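Local coordinates for uncharacterized protein (Singapore grouper iridovirus, PDB 3RJ2) that binds histone H3 and, as a viral protein, probably acts on the histones of the infected host cell, at residues C9-A14 with Y36-K41; Y30-T35 with I97-N102; V59-A64 with A87-A92. One frame throughout, in Å; residues are numbered along the deposited sequence.

Contact 1 (C9-A14 with Y36-K41); sequences CEFVNA and YKFPEK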
loop_
_atom_site.group_PDB
_atom_site.type_symbol
_atom_site.label_atom_id
_atom_site.label_comp_id
_atom_site.label_asym_id
_atom_site.label_seq_id
_atom_site.Cartn_x
_atom_site.Cartn_y
_atom_site.Cartn_z
ATOM N N CYS A 9 -3.319 -3.209 -8.203
ATOM C CA CYS A 9 -1.868 -3.376 -8.281
ATOM C C CYS A 9 -1.475 -4.550 -9.163
ATOM O O CYS A 9 -1.857 -5.697 -8.885
ATOM C CB CYS A 9 -1.261 -3.594 -6.893
ATOM S SG CYS A 9 -1.748 -2.394 -5.642
ATOM N N GLU A 10 -0.719 -4.243 -10.223
ATOM C CA GLU A 10 -0.037 -5.250 -11.041
ATOM C C GLU A 10 1.441 -5.327 -10.658
ATOM O O GLU A 10 2.217 -4.427 -10.957
ATOM C CB GLU A 10 -0.152 -4.950 -12.540
ATOM C CG GLU A 10 -1.541 -5.097 -13.117
ATOM C CD GLU A 10 -1.598 -4.894 -14.647
ATOM O OE1 GLU A 10 -0.685 -4.251 -15.220
ATOM O OE2 GLU A 10 -2.573 -5.384 -15.273
ATOM N N PHE A 11 1.802 -6.410 -9.985
ATOM C CA PHE A 11 3.179 -6.725 -9.661
ATOM C C PHE A 11 3.739 -7.546 -10.793
ATOM O O PHE A 11 3.139 -8.536 -11.192
ATOM C CB PHE A 11 3.263 -7.486 -8.346
ATOM C CG PHE A 11 3.048 -6.621 -7.147
ATOM C CD1 PHE A 11 1.801 -6.538 -6.551
ATOM C CD2 PHE A 11 4.091 -5.864 -6.629
ATOM C CE1 PHE A 11 1.595 -5.731 -5.452
ATOM C CE2 PHE A 11 3.893 -5.054 -5.521
ATOM C CZ PHE A 11 2.643 -4.983 -4.934
ATOM N N VAL A 12 4.868 -7.098 -11.332
ATOM C CA VAL A 12 5.490 -7.709 -12.513
ATOM C C VAL A 12 6.806 -8.340 -12.093
ATOM O O VAL A 12 7.602 -7.686 -11.435
ATOM C CB VAL A 12 5.748 -6.646 -13.626
ATOM C CG1 VAL A 12 6.140 -7.303 -14.945
ATOM C CG2 VAL A 12 4.530 -5.765 -13.824
ATOM N N ASN A 13 7.029 -9.612 -12.443
ATOM C CA ASN A 13 8.318 -10.248 -12.154
ATOM C C ASN A 13 9.371 -9.932 -13.224
ATOM O O ASN A 13 9.106 -9.128 -14.115
ATOM C CB ASN A 13 8.166 -11.755 -11.866
ATOM C CG ASN A 13 7.830 -12.587 -13.114
ATOM O OD1 ASN A 13 7.826 -12.089 -14.242
ATOM N ND2 ASN A 13 7.553 -13.872 -12.900
ATOM N N ALA A 14 10.549 -10.566 -13.149
ATOM C CA ALA A 14 11.666 -10.254 -14.045
ATOM C C ALA A 14 11.394 -10.560 -15.522
ATOM O O ALA A 14 11.974 -9.945 -16.412
ATOM C CB ALA A 14 12.936 -10.967 -13.582
ATOM N N TYR A 36 1.578 -6.976 1.832
ATOM C CA TYR A 36 1.688 -8.096 0.903
ATOM C C TYR A 36 3.077 -8.694 0.982
ATOM O O TYR A 36 4.064 -8.016 0.694
ATOM C CB TYR A 36 1.396 -7.616 -0.523
ATOM C CG TYR A 36 1.536 -8.623 -1.647
ATOM C CD1 TYR A 36 1.118 -9.953 -1.505
ATOM C CD2 TYR A 36 2.030 -8.230 -2.881
ATOM C CE1 TYR A 36 1.216 -10.865 -2.570
ATOM C CE2 TYR A 36 2.146 -9.127 -3.941
ATOM C CZ TYR A 36 1.730 -10.434 -3.785
ATOM O OH TYR A 36 1.847 -11.301 -4.844
ATOM N N LYS A 37 3.143 -9.957 1.381
ATOM C CA LYS A 37 4.385 -10.720 1.360
ATOM C C LYS A 37 4.543 -11.296 -0.037
ATOM O O LYS A 37 3.653 -11.980 -0.518
ATOM C CB LYS A 37 4.335 -11.861 2.383
ATOM C CG LYS A 37 5.674 -12.557 2.576
ATOM C CD LYS A 37 5.556 -13.760 3.497
ATOM C CE LYS A 37 6.829 -14.594 3.436
ATOM N NZ LYS A 37 6.916 -15.544 4.600
ATOM N N PHE A 38 5.659 -10.998 -0.693
ATOM C CA PHE A 38 5.914 -11.487 -2.053
ATOM C C PHE A 38 6.094 -13.006 -2.080
ATOM O O PHE A 38 6.867 -13.548 -1.283
ATOM C CB PHE A 38 7.161 -10.832 -2.655
ATOM C CG PHE A 38 7.065 -9.317 -2.818
ATOM C CD1 PHE A 38 5.864 -8.635 -2.622
ATOM C CD2 PHE A 38 8.189 -8.585 -3.196
ATOM C CE1 PHE A 38 5.793 -7.250 -2.795
ATOM C CE2 PHE A 38 8.122 -7.204 -3.370
ATOM C CZ PHE A 38 6.931 -6.540 -3.167
ATOM N N PRO A 39 5.365 -13.699 -2.976
ATOM C CA PRO A 39 5.622 -15.129 -3.182
ATOM C C PRO A 39 6.808 -15.349 -4.137
ATOM O O PRO A 39 7.304 -16.471 -4.249
ATOM C CB PRO A 39 4.313 -15.629 -3.795
ATOM C CG PRO A 39 3.787 -14.448 -4.568
ATOM C CD PRO A 39 4.191 -13.236 -3.744
ATOM N N GLU A 40 7.257 -14.268 -4.787
ATOM C CA GLU A 40 8.384 -14.276 -5.731
ATOM C C GLU A 40 8.903 -12.843 -5.876
ATOM O O GLU A 40 8.219 -11.898 -5.487
ATOM C CB GLU A 40 7.941 -14.816 -7.097
ATOM C CG GLU A 40 6.901 -13.939 -7.808
ATOM C CD GLU A 40 6.425 -14.532 -9.123
ATOM O OE1 GLU A 40 7.267 -14.760 -10.018
ATOM O OE2 GLU A 40 5.204 -14.756 -9.269
ATOM N N LYS A 41 10.095 -12.672 -6.438
ATOM C CA LYS A 41 10.666 -11.328 -6.598
ATOM C C LYS A 41 9.941 -10.549 -7.701
ATOM O O LYS A 41 9.646 -11.070 -8.780
ATOM C CB LYS A 41 12.182 -11.375 -6.872
ATOM C CG LYS A 41 12.971 -12.246 -5.870
ATOM C CD LYS A 41 14.488 -12.045 -5.974
ATOM C CE LYS A 41 15.249 -13.035 -5.047
ATOM N NZ LYS A 41 16.634 -12.577 -4.655
HETATM O O HOH W 1 11.624 -12.050 -10.630
#

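Contact 2 (Y30-T35 with I97-N102); sequences YCWIWT and IHAAIN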
loop_
_atom_site.group_PDB
_atom_site.type_symbol
_atom_site.label_atom_id
_atom_site.label_comp_id
_atom_site.label_asym_id
_atom_site.label_seq_id
_atom_site.Cartn_x
_atom_site.Cartn_y
_atom_site.Cartn_z
ATOM N N TYR A 30 -13.194 4.044 5.271
ATOM C CA TYR A 30 -12.253 5.113 4.975
ATOM C C TYR A 30 -10.786 4.640 4.812
ATOM O O TYR A 30 -10.506 3.862 3.881
ATOM C CB TYR A 30 -12.492 6.269 5.963
ATOM C CG TYR A 30 -13.788 7.044 5.661
ATOM C CD1 TYR A 30 -13.743 8.403 5.309
ATOM C CD2 TYR A 30 -15.050 6.414 5.698
ATOM C CE1 TYR A 30 -14.916 9.123 5.018
ATOM C CE2 TYR A 30 -16.227 7.123 5.403
ATOM C CZ TYR A 30 -16.152 8.480 5.063
ATOM O OH TYR A 30 -17.297 9.206 4.770
ATOM N N CYS A 31 -9.872 5.086 5.682
ATOM C CA CYS A 31 -8.450 4.705 5.601
ATOM C C CYS A 31 -8.197 3.218 5.847
ATOM O O CYS A 31 -8.836 2.599 6.699
ATOM C CB CYS A 31 -7.613 5.492 6.592
ATOM S SG CYS A 31 -7.479 7.198 6.211
ATOM N N TRP A 32 -7.269 2.655 5.084
ATOM C CA TRP A 32 -6.792 1.300 5.327
ATOM C C TRP A 32 -5.286 1.185 5.126
ATOM O O TRP A 32 -4.644 2.102 4.613
ATOM C CB TRP A 32 -7.565 0.257 4.503
ATOM C CG TRP A 32 -7.697 0.559 3.031
ATOM C CD1 TRP A 32 -8.826 0.997 2.381
ATOM C CD2 TRP A 32 -6.686 0.421 2.024
ATOM N NE1 TRP A 32 -8.571 1.154 1.046
ATOM C CE2 TRP A 32 -7.269 0.808 0.795
ATOM C CE3 TRP A 32 -5.341 0.012 2.040
ATOM C CZ2 TRP A 32 -6.550 0.814 -0.414
ATOM C CZ3 TRP A 32 -4.626 0.017 0.836
ATOM C CH2 TRP A 32 -5.237 0.412 -0.371
ATOM N N ILE A 33 -4.735 0.064 5.582
ATOM C CA ILE A 33 -3.337 -0.290 5.367
ATOM C C ILE A 33 -3.366 -1.681 4.765
ATOM O O ILE A 33 -4.196 -2.518 5.137
ATOM C CB ILE A 33 -2.523 -0.277 6.682
ATOM C CG1 ILE A 33 -2.550 1.118 7.314
ATOM C CG2 ILE A 33 -1.084 -0.715 6.444
ATOM C CD1 ILE A 33 -1.980 1.157 8.730
ATOM N N TRP A 34 -2.485 -1.904 3.802
ATOM C CA TRP A 34 -2.397 -3.170 3.115
ATOM C C TRP A 34 -0.954 -3.661 3.129
ATOM O O TRP A 34 -0.033 -2.906 2.822
ATOM C CB TRP A 34 -2.910 -2.993 1.692
ATOM C CG TRP A 34 -2.796 -4.168 0.790
ATOM C CD1 TRP A 34 -3.646 -5.238 0.721
ATOM C CD2 TRP A 34 -1.795 -4.378 -0.214
ATOM N NE1 TRP A 34 -3.217 -6.118 -0.258
ATOM C CE2 TRP A 34 -2.089 -5.606 -0.851
ATOM C CE3 TRP A 34 -0.656 -3.658 -0.625
ATOM C CZ2 TRP A 34 -1.296 -6.122 -1.903
ATOM C CZ3 TRP A 34 0.136 -4.178 -1.677
ATOM C CH2 TRP A 34 -0.199 -5.391 -2.300
ATOM N N THR A 35 -0.783 -4.923 3.510
ATOM C CA THR A 35 0.516 -5.597 3.538
ATOM C C THR A 35 0.533 -6.839 2.637
ATOM O O THR A 35 -0.377 -7.659 2.682
ATOM C CB THR A 35 0.887 -6.031 4.977
ATOM O OG1 THR A 35 0.840 -4.888 5.833
ATOM C CG2 THR A 35 2.302 -6.620 5.021
ATOM N N ILE A 97 0.822 -0.568 1.486
ATOM C CA ILE A 97 0.225 0.691 1.078
ATOM C C ILE A 97 -0.491 1.279 2.287
ATOM O O ILE A 97 -1.290 0.587 2.928
ATOM C CB ILE A 97 -0.751 0.491 -0.122
ATOM C CG1 ILE A 97 0.024 -0.012 -1.353
ATOM C CG2 ILE A 97 -1.520 1.759 -0.417
ATOM C CD1 ILE A 97 -0.821 -0.365 -2.582
ATOM N N HIS A 98 -0.167 2.524 2.638
ATOM C CA HIS A 98 -1.001 3.298 3.552
ATOM C C HIS A 98 -1.857 4.180 2.655
ATOM O O HIS A 98 -1.339 5.125 2.049
ATOM C CB HIS A 98 -0.169 4.189 4.495
ATOM C CG HIS A 98 0.610 3.436 5.537
ATOM N ND1 HIS A 98 1.737 2.697 5.239
ATOM C CD2 HIS A 98 0.433 3.324 6.875
ATOM C CE1 HIS A 98 2.209 2.148 6.345
ATOM N NE2 HIS A 98 1.442 2.522 7.353
ATOM N N ALA A 99 -3.151 3.867 2.565
ATOM C CA ALA A 99 -4.107 4.639 1.772
ATOM C C ALA A 99 -4.613 5.893 2.489
ATOM O O ALA A 99 -4.963 5.848 3.665
ATOM C CB ALA A 99 -5.277 3.759 1.386
ATOM N N ALA A 100 -4.663 7.006 1.759
ATOM C CA ALA A 100 -4.991 8.326 2.296
ATOM C C ALA A 100 -4.179 8.601 3.552
ATOM O O ALA A 100 -4.736 8.862 4.619
ATOM C CB ALA A 100 -6.495 8.474 2.566
ATOM N N ILE A 101 -2.855 8.526 3.414
ATOM C CA ILE A 101 -1.943 8.865 4.505
ATOM C C ILE A 101 -1.989 10.373 4.777
ATOM O O ILE A 101 -1.424 10.843 5.768
ATOM C CB ILE A 101 -0.491 8.400 4.236
ATOM C CG1 ILE A 101 0.328 8.443 5.541
ATOM C CG2 ILE A 101 0.152 9.246 3.133
ATOM C CD1 ILE A 101 1.445 7.456 5.619
ATOM N N ASN A 102 -2.656 11.120 3.891
ATOM C CA ASN A 102 -2.923 12.549 4.126
ATOM C C ASN A 102 -3.873 12.754 5.294
ATOM O O ASN A 102 -3.868 13.819 5.907
ATOM C CB ASN A 102 -3.412 13.292 2.869
ATOM C CG ASN A 102 -4.667 12.709 2.285
ATOM O OD1 ASN A 102 -5.727 13.357 2.280
ATOM N ND2 ASN A 102 -4.573 11.492 1.775
HETATM O O HOH W 2 -3.690 4.792 5.916
#

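Contact 3 (V59-A64 with A87-A92); sequences VTFFNA and AVPKDA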
loop_
_atom_site.group_PDB
_atom_site.type_symbol
_atom_site.label_atom_id
_atom_site.label_comp_id
_atom_site.label_asym_id
_atom_site.label_seq_id
_atom_site.Cartn_x
_atom_site.Cartn_y
_atom_site.Cartn_z
ATOM N N VAL A 59 3.489 4.006 -0.446
ATOM C CA VAL A 59 3.917 2.659 -0.812
ATOM C C VAL A 59 5.318 2.436 -0.243
ATOM O O VAL A 59 6.253 3.170 -0.568
ATOM C CB VAL A 59 3.977 2.465 -2.352
ATOM C CG1 VAL A 59 4.289 1.014 -2.681
ATOM C CG2 VAL A 59 2.674 2.891 -2.990
ATOM N N THR A 60 5.448 1.419 0.598
ATOM C CA THR A 60 6.683 1.147 1.314
ATOM C C THR A 60 7.084 -0.280 0.962
ATOM O O THR A 60 6.216 -1.159 0.766
ATOM C CB THR A 60 6.487 1.293 2.853
ATOM O OG1 THR A 60 5.827 2.536 3.136
ATOM C CG2 THR A 60 7.813 1.268 3.598
ATOM N N PHE A 61 8.392 -0.483 0.831
ATOM C CA PHE A 61 8.965 -1.808 0.673
ATOM C C PHE A 61 9.864 -2.141 1.859
ATOM O O PHE A 61 10.570 -1.265 2.396
ATOM C CB PHE A 61 9.767 -1.899 -0.624
ATOM C CG PHE A 61 8.948 -1.659 -1.857
ATOM C CD1 PHE A 61 9.014 -0.442 -2.517
ATOM C CD2 PHE A 61 8.083 -2.638 -2.332
ATOM C CE1 PHE A 61 8.238 -0.215 -3.661
ATOM C CE2 PHE A 61 7.297 -2.417 -3.460
ATOM C CZ PHE A 61 7.382 -1.207 -4.132
ATOM N N PHE A 62 9.825 -3.411 2.248
ATOM C CA PHE A 62 10.618 -3.947 3.343
ATOM C C PHE A 62 11.372 -5.179 2.837
ATOM O O PHE A 62 10.894 -5.879 1.925
ATOM C CB PHE A 62 9.718 -4.352 4.518
ATOM C CG PHE A 62 8.763 -3.283 4.950
ATOM C CD1 PHE A 62 9.176 -2.266 5.817
ATOM C CD2 PHE A 62 7.440 -3.283 4.493
ATOM C CE1 PHE A 62 8.295 -1.273 6.215
ATOM C CE2 PHE A 62 6.561 -2.278 4.887
ATOM C CZ PHE A 62 6.989 -1.281 5.752
ATOM N N ASN A 63 12.542 -5.439 3.419
ATOM C CA ASN A 63 13.337 -6.624 3.050
ATOM C C ASN A 63 12.842 -7.910 3.714
ATOM O O ASN A 63 11.808 -7.906 4.390
ATOM C CB ASN A 63 14.843 -6.378 3.256
ATOM C CG ASN A 63 15.243 -6.268 4.725
ATOM O OD1 ASN A 63 14.554 -6.748 5.624
ATOM N ND2 ASN A 63 16.383 -5.647 4.962
ATOM N N ALA A 64 13.567 -9.015 3.523
ATOM C CA ALA A 64 13.110 -10.325 3.978
ATOM C C ALA A 64 13.068 -10.450 5.498
ATOM O O ALA A 64 12.375 -11.318 6.034
ATOM C CB ALA A 64 13.987 -11.438 3.371
ATOM N N ALA A 87 9.278 1.286 -9.449
ATOM C CA ALA A 87 10.284 0.243 -9.404
ATOM C C ALA A 87 10.229 -0.454 -8.044
ATOM O O ALA A 87 10.054 0.190 -7.033
ATOM C CB ALA A 87 11.672 0.824 -9.670
ATOM N N VAL A 88 10.336 -1.778 -8.048
ATOM C CA VAL A 88 10.412 -2.568 -6.826
ATOM C C VAL A 88 11.905 -2.833 -6.532
ATOM O O VAL A 88 12.629 -3.326 -7.400
ATOM C CB VAL A 88 9.612 -3.901 -6.972
ATOM C CG1 VAL A 88 9.682 -4.720 -5.706
ATOM C CG2 VAL A 88 8.134 -3.628 -7.350
ATOM N N PRO A 89 12.383 -2.472 -5.321
ATOM C CA PRO A 89 13.787 -2.692 -4.953
ATOM C C PRO A 89 14.206 -4.164 -5.075
ATOM O O PRO A 89 13.388 -5.057 -4.834
ATOM C CB PRO A 89 13.836 -2.267 -3.477
ATOM C CG PRO A 89 12.691 -1.343 -3.289
ATOM C CD PRO A 89 11.629 -1.776 -4.258
ATOM N N LYS A 90 15.467 -4.397 -5.446
ATOM C CA LYS A 90 16.082 -5.731 -5.496
ATOM C C LYS A 90 15.787 -6.607 -4.273
ATOM O O LYS A 90 15.477 -7.801 -4.403
ATOM C CB LYS A 90 17.621 -5.592 -5.659
ATOM C CG LYS A 90 18.149 -5.912 -7.066
ATOM C CD LYS A 90 19.691 -5.719 -7.211
ATOM C CE LYS A 90 20.135 -6.030 -8.657
ATOM N NZ LYS A 90 21.421 -5.364 -9.112
ATOM N N ASP A 91 15.908 -6.011 -3.090
ATOM C CA ASP A 91 15.755 -6.720 -1.804
ATOM C C ASP A 91 14.358 -6.630 -1.181
ATOM O O ASP A 91 14.177 -6.945 0.004
ATOM C CB ASP A 91 16.794 -6.222 -0.788
ATOM C CG ASP A 91 16.903 -4.715 -0.758
ATOM O OD1 ASP A 91 16.456 -4.051 -1.717
ATOM O OD2 ASP A 91 17.460 -4.181 0.221
ATOM N N ALA A 92 13.375 -6.200 -1.965
ATOM C CA ALA A 92 12.010 -6.127 -1.479
ATOM C C ALA A 92 11.421 -7.524 -1.359
ATOM O O ALA A 92 11.461 -8.304 -2.308
ATOM C CB ALA A 92 11.153 -5.248 -2.377
HETATM O O HOH W 3 15.508 -9.200 1.380
#

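Contact 1 (C9-A14 with Y36-K41)
Phe11 of strand 6-12 meets Tyr36 and Phe38 of the 36-41 segment in an aromatic cluster between the two facing sheets of a beta-sandwich. Phe11 belongs to the four-stranded antiparallel sheet, and Tyr36 to the mixed sheet facing it. The phenyl ring of Phe11 receives Tyr36 over one face: Tyr36 CE2 stands 3.6 Å above the plane, displaced toward the rim, while the two side chains run past each other in opposite directions. The ring planes are inclined at 53°, so the pair is neither a parallel stack nor a T-shaped one. Further along the chain, Phe38 crosses Phe11 at about a right angle, and its CE1 lies 4.0 Å from Phe11 CE2. Tyr36 CG, anti to its backbone N (chi1 177°), is carried out toward Phe11, and Tyr42 accompanies the three rings, pairing its hydroxyl with Tyr36 OH and meeting Phe38 edge-to-face.

Beyond the aromatic rings, at Asn13 and Glu40, the contact turns polar. The direct bond, Asn13 ND2 to Glu40 OE1, is 3.0 Å long and nearly straight at 169°; OE1 lies close to the amide plane, whereas ND2 approaches from above the carboxylate plane. The other carboxylate oxygen, Glu40 OE2, forms a salt bridge with Lys17. Asn13 OD1 accepts hydrogen bonds from the backbone N-H groups of Thr15 and Lys17, which helps fix the orientation of the amide. Alongside, a water accepts from Ala14 N and donates to Lys41 O, its oxygen 2.9 Å from Lys41 O.

Contact 2 (Y30-T35 with I97-N102)
Trp32 and Ala99 combine a backbone bond with a methyl-to-ring contact where strands 31-37 and 94-98 run antiparallel. Three hydrogen bonds join the backbones. Ala99 N donates to Trp32 O at 3.1 Å, and Trp34 N donates to Ile97 O at 2.9 Å. The return bond from Ile97 N to Trp34 O completes the hydrogen-bonded pair, although the position of that oxygen is less certain. Between them, Ile33 and His98 form a non-hydrogen-bonded pair, with Ile33 CA making a C-H...O contact of 3.3 Å to Ile97 O. A water donates to both Trp32 O and Ala99 O, bridging the two backbones beside the Ala99 to Trp32 bond.

CH-pi contacts occur on both faces of the sheet. In Trp32 a chi1 of 50° places CG between the backbone N and the carbonyl carbon, and the indole lies with one face against Ala99 CB, which sits 3.5 Å from the centroid of its six-membered ring, almost exactly on the normal. On the face shared by Ile33 and His98, Ile33 CG2 lies over the imidazole, 4.3 Å from its centroid; His98 NE2 is hydrogen-bonded to Thr134 OG1 of helix 128-136.

Apolar packing divides the branches of Ile97 between the two indoles: CG2 touches Trp32 CZ3 at 3.8 Å, and CG1 and CD1 approach Trp34 CE3. Near the end of the pairing, Cys31 SG lies 4.0 Å from Ala100 CB, at the N-cap position of helix 101-104. With strand 111-116 running parallel beyond 31-37, this antiparallel pair forms the middle of the mixed sheet in the beta-sandwich.

Contact 3 (V59-A64 with A87-A92)
Phe61 sets its CG anti to the carbonyl carbon (chi1 -61°) and turns its ring by a chi2 of 103°, presenting one face to Pro89. The CD methylene of the proline lies over that face, 3.7 Å from the ring centroid and displaced toward the rim, in a CH-pi contact. Its closest approach is to Phe61 CD1, at 3.4 Å, and the two side chains cross at about a right angle. Pro89 CG extends the contact back to Phe61 CB.

Val88 and Ala92 of the 87-92 segment also touch Phe61. Val88 CG1 comes to 4.0 Å from Phe61 CE2, with CG2 close to CZ, while Ala92 CB touches both CB and CD2. The loop is folded by a type I beta turn from Pro89 to Ala92, closed by a bond from Ala92 N to Pro89 O. This turn places Pro89 and Ala92 so that both meet Phe61.

No direct hydrogen bond joins the segments. Two C-H...O contacts link the backbones instead: Asn63 CA to Asp91 O at 3.2 Å, and Ala92 CA to Phe62 O at 3.6 Å. A water accepts from Ala64 N and donates to Asp91 O at 3.0 Å, bridging the segments at the end near Ala64. Asn63 OD1 is engaged within its own loop, by Thr65 OG1 and Arg67 N.

The contact thus joins residues 61-64 to the crossing from strand 81-87 of one sheet to strand 94-98 of the other. Phe61 also packs on Leu86 of strand 81-87 and Ala95 of strand 94-98, and Pro89 and Asp91 reach strand 68-75 at the edge of the mixed sheet.

Contact 2 lies near the centre of the molecule and is buried throughout, whereas contacts 1 and 3 sit together toward one end of the sandwich, each grading from aromatic packing to a more exposed, water-bridged edge. Contacts 1 and 2 share strand 31-37, but contact 2 pairs neighbouring strands within one sheet through backbone bonds, while contact 1 spans the two sheets with side chains. Contact 3 relies on ring packing and C-H...O contacts, without the direct amide-carboxylate bond of contact 1. Phe11 touches Trp34 of contact 2, and Phe38 packs against Val88, Ala92 and Phe61, making the apolar interior continuous across all three.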